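Local coordinates for uncharacterized hypothetical protein (Parabacteroides merdae, PDB 4EI0) that is of unknown function but belongs to the DUF4466 family and is built largely of antiparallel beta sheets, at residues B[13-17]-B[42-48]; B[16-20]-B[129-133]. All coordinates share one frame; numbering follows the deposited sequence.

Contact 1: B[13-17]-B[42-48]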
# COMPACT_ATOMS: atom_id res chain seq x y z
N VAL B 13 -13.29 11.05 -4.70
CA VAL B 13 -13.09 12.47 -4.99
C VAL B 13 -12.23 12.75 -6.25
O VAL B 13 -11.06 12.38 -6.35
CB VAL B 13 -12.58 13.21 -3.74
CG1 VAL B 13 -12.50 14.71 -3.98
CG2 VAL B 13 -13.52 12.91 -2.60
N SER B 14 -12.80 13.44 -7.22
CA SER B 14 -12.13 13.63 -8.51
C SER B 14 -11.17 14.83 -8.49
O SER B 14 -11.12 15.66 -9.39
CB SER B 14 -13.14 13.73 -9.63
OG SER B 14 -14.28 14.50 -9.24
N ALA B 15 -10.40 14.89 -7.41
CA ALA B 15 -9.43 15.95 -7.15
C ALA B 15 -8.62 15.49 -5.91
O ALA B 15 -8.95 14.49 -5.28
CB ALA B 15 -10.13 17.28 -6.85
N LEU B 16 -7.57 16.24 -5.59
CA LEU B 16 -6.82 16.04 -4.33
C LEU B 16 -7.74 16.05 -3.17
O LEU B 16 -8.59 16.92 -3.05
CB LEU B 16 -5.83 17.19 -4.14
CG LEU B 16 -4.89 17.04 -2.95
CD1 LEU B 16 -4.22 15.66 -2.93
CD2 LEU B 16 -3.85 18.15 -3.09
N SER B 17 -7.64 15.03 -2.32
CA SER B 17 -8.42 14.98 -1.11
C SER B 17 -7.58 14.50 0.09
O SER B 17 -6.46 13.99 -0.06
CB SER B 17 -9.59 14.06 -1.33
OG SER B 17 -9.09 12.75 -1.38
N MSE B 42 -3.78 11.17 2.22
CA MSE B 42 -3.94 12.06 1.06
C MSE B 42 -4.14 11.23 -0.19
O MSE B 42 -3.62 10.13 -0.28
CB MSE B 42 -2.68 12.91 0.89
CG MSE B 42 -2.30 13.70 2.12
SE MSE B 42 -0.41 14.09 2.19
CE MSE B 42 0.01 12.26 2.94
N ALA B 43 -4.89 11.72 -1.16
CA ALA B 43 -5.13 10.96 -2.42
C ALA B 43 -5.53 11.91 -3.53
O ALA B 43 -6.25 12.87 -3.29
CB ALA B 43 -6.20 9.87 -2.25
N ILE B 44 -5.01 11.65 -4.73
CA ILE B 44 -5.31 12.38 -5.92
C ILE B 44 -5.48 11.34 -7.00
O ILE B 44 -4.76 10.36 -7.00
CB ILE B 44 -4.21 13.41 -6.27
CG1 ILE B 44 -4.67 14.29 -7.45
CG2 ILE B 44 -2.88 12.73 -6.60
CD1 ILE B 44 -3.74 15.45 -7.77
N PRO B 45 -6.47 11.50 -7.88
CA PRO B 45 -6.54 10.54 -8.97
C PRO B 45 -5.23 10.57 -9.76
O PRO B 45 -4.69 11.63 -10.08
CB PRO B 45 -7.73 11.05 -9.81
CG PRO B 45 -8.54 11.85 -8.84
CD PRO B 45 -7.53 12.52 -7.97
N ASN B 46 -4.69 9.37 -10.03
CA ASN B 46 -3.34 9.23 -10.58
C ASN B 46 -3.13 9.91 -11.91
O ASN B 46 -2.06 10.42 -12.16
CB ASN B 46 -2.98 7.76 -10.77
CG ASN B 46 -1.49 7.53 -10.94
OD1 ASN B 46 -0.67 8.09 -10.19
ND2 ASN B 46 -1.12 6.73 -11.91
N GLU B 47 -4.18 9.99 -12.72
CA GLU B 47 -4.07 10.64 -14.03
C GLU B 47 -4.02 12.19 -13.95
O GLU B 47 -3.57 12.82 -14.88
CB GLU B 47 -5.19 10.15 -14.96
CG GLU B 47 -6.57 10.71 -14.67
CD GLU B 47 -7.37 10.02 -13.54
OE1 GLU B 47 -6.84 9.16 -12.74
OE2 GLU B 47 -8.57 10.37 -13.44
N LEU B 48 -4.43 12.76 -12.82
CA LEU B 48 -4.42 14.22 -12.61
C LEU B 48 -3.08 14.75 -12.08
O LEU B 48 -2.68 15.88 -12.39
CB LEU B 48 -5.55 14.66 -11.69
CG LEU B 48 -7.01 14.41 -12.10
CD1 LEU B 48 -7.97 14.99 -11.03
CD2 LEU B 48 -7.37 14.93 -13.49
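With CG anti to the backbone N (chi1 -175°), Leu16 swings CD1 over the peptide of Ala43, 3.5 Å from Ala43 O, and onto CB of Ile44; Ile44 turns CG1 the same way (chi1 -173°), bringing it alongside the Leu16 backbone. This is the point where an antiparallel strand pair of a beta sheet opens into loops. Ser17 and Ala43 form its hydrogen-bonded pair: Ser17 N donates to Ala43 O at 2.7 Å, and Ala43 N to Ser17 O at 3.0 Å. Beyond the pair the chain 13-15 makes an inverse gamma turn centred on Ser14 and curls over the Pro45 ring. Pro45 CG lies 3.6 Å from Val13 O, and its CD sits against Ala15 O, so the ring packs on backbone rather than on side chains. Without the CG and CD of the ring, as with an alanine here, a gap would probably open under the turn and leave residues 13-15 less fixed. On the buried side, Leu51 of strand 51-58 touches both Leu16 and Ile44. At the outer end Leu48 reaches the turn with one methyl, CD1 standing 3.6 Å from Ser14 O.

Contact 2: B[16-20]-B[129-133]; sequences LSNDC and FSVKA
Strands 17-20 and 129-133 face each other across the interior of a beta sandwich, one from each of two antiparallel sheets, their short axes 8.0 Å apart at closest and running at 153°. Mostly side chains bridge the gap, Leu16, Asn18 and Cys20 pointing at Ala133, Val131 and Phe129 in turn. The apolar packing is at the Leu16 end: its CD2 methyl rests 3.7 Å from Ala133 CB and 3.5 Å from the backbone Ala133 N, and its tip meets that of Val131, CD2 to CG1 4.0 Å. In the middle, the polar side chain of Asn18 slides past Val131 in the opposite direction, with OD1 coming 4.0 Å from Val131 CG1. OD1 is hydrogen-bonded to the Tyr40 hydroxyl in its own sheet and ND2 to the carbonyl of Glu140 in the facing one, which satisfies both ends of the amide and should fix its rotation. The third kind is sulfur-aromatic. Phe129 also meets the rings of Phe38 and Tyr40, while Cys20, its SG anti to the backbone N (chi1 -164°), drops the sulfur onto one ring face. SG stands 3.5 Å from the centroid of the Phe129 ring, only 10° off the normal, and its distances to the Phe129 atoms CE1 and CZ are both 3.6 Å.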
# COMPACT_ATOMS: atom_id res chain seq x y z
N LEU B 16 -7.57 16.24 -5.59
CA LEU B 16 -6.82 16.04 -4.33
C LEU B 16 -7.74 16.05 -3.17
O LEU B 16 -8.59 16.92 -3.05
CB LEU B 16 -5.83 17.19 -4.14
CG LEU B 16 -4.89 17.04 -2.95
CD1 LEU B 16 -4.22 15.66 -2.93
CD2 LEU B 16 -3.85 18.15 -3.09
N SER B 17 -7.64 15.03 -2.32
CA SER B 17 -8.42 14.98 -1.11
C SER B 17 -7.58 14.50 0.09
O SER B 17 -6.46 13.99 -0.06
CB SER B 17 -9.59 14.06 -1.33
OG SER B 17 -9.09 12.75 -1.38
N ASN B 18 -8.12 14.68 1.30
CA ASN B 18 -7.38 14.31 2.51
C ASN B 18 -8.30 13.90 3.65
O ASN B 18 -9.47 14.20 3.64
CB ASN B 18 -6.37 15.41 2.91
CG ASN B 18 -7.00 16.75 3.43
OD1 ASN B 18 -6.26 17.65 3.84
ND2 ASN B 18 -8.29 16.86 3.44
N ASP B 19 -7.74 13.18 4.62
CA ASP B 19 -8.45 12.78 5.82
C ASP B 19 -7.41 12.52 6.89
O ASP B 19 -6.31 12.16 6.57
CB ASP B 19 -9.22 11.49 5.57
CG ASP B 19 -10.10 11.12 6.76
OD1 ASP B 19 -10.94 11.93 7.16
OD2 ASP B 19 -9.93 10.03 7.33
N CYS B 20 -7.73 12.77 8.15
CA CYS B 20 -6.74 12.60 9.20
C CYS B 20 -7.40 12.00 10.41
O CYS B 20 -8.49 12.41 10.78
CB CYS B 20 -6.07 13.95 9.53
SG CYS B 20 -4.52 13.72 10.46
N PHE B 129 -3.90 20.34 9.21
CA PHE B 129 -3.10 19.53 8.25
C PHE B 129 -3.43 19.99 6.84
O PHE B 129 -4.59 20.34 6.56
CB PHE B 129 -3.44 18.04 8.32
CG PHE B 129 -3.11 17.38 9.64
CD1 PHE B 129 -3.93 17.53 10.74
CD2 PHE B 129 -1.94 16.64 9.79
CE1 PHE B 129 -3.62 16.93 11.94
CE2 PHE B 129 -1.63 16.05 10.99
CZ PHE B 129 -2.48 16.19 12.07
N SER B 130 -2.44 20.00 5.96
CA SER B 130 -2.70 20.39 4.56
C SER B 130 -1.73 19.71 3.62
O SER B 130 -0.68 19.17 4.05
CB SER B 130 -2.62 21.89 4.39
OG SER B 130 -1.36 22.38 4.81
N VAL B 131 -2.12 19.67 2.35
CA VAL B 131 -1.44 18.91 1.31
C VAL B 131 -1.46 19.71 -0.01
O VAL B 131 -2.42 20.41 -0.28
CB VAL B 131 -2.08 17.49 1.11
CG1 VAL B 131 -3.58 17.59 0.83
CG2 VAL B 131 -1.36 16.70 0.02
N LYS B 132 -0.40 19.58 -0.79
CA LYS B 132 -0.32 20.11 -2.16
C LYS B 132 -0.04 18.96 -3.14
O LYS B 132 0.77 18.09 -2.84
CB LYS B 132 0.82 21.12 -2.28
CG LYS B 132 0.66 22.41 -1.44
CD LYS B 132 1.86 23.35 -1.67
CE LYS B 132 2.17 24.32 -0.54
NZ LYS B 132 1.67 25.71 -0.70
N ALA B 133 -0.66 18.99 -4.32
CA ALA B 133 -0.35 18.08 -5.44
C ALA B 133 0.21 18.80 -6.68
O ALA B 133 0.12 20.03 -6.81
CB ALA B 133 -1.60 17.32 -5.85

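In the fold
Contact 1 joins neighbours within one sheet, where 17-22, the outermost strand of its sheet within this chain, lies beside 35-43; contact 2 carries that strand and the residue before it toward strand 124-133 of the facing sheet. Their centres are about 10 Å apart, and Leu16 and Ser17 belong to both. Leu16 bridges the two, CD1 serving contact 1 and CD2 contact 2. The second segments also meet directly: Ile44 CD1 packs 3.4 Å from Ala133 CB, and Met42 SE, a selenomethionine atom, lies 3.5 Å from Val131 CG2. Together they form continuous packing at one end of the sandwich, about 38 Å (contact 1) and 30 Å (contact 2), centre to centre, from the middle of the chain.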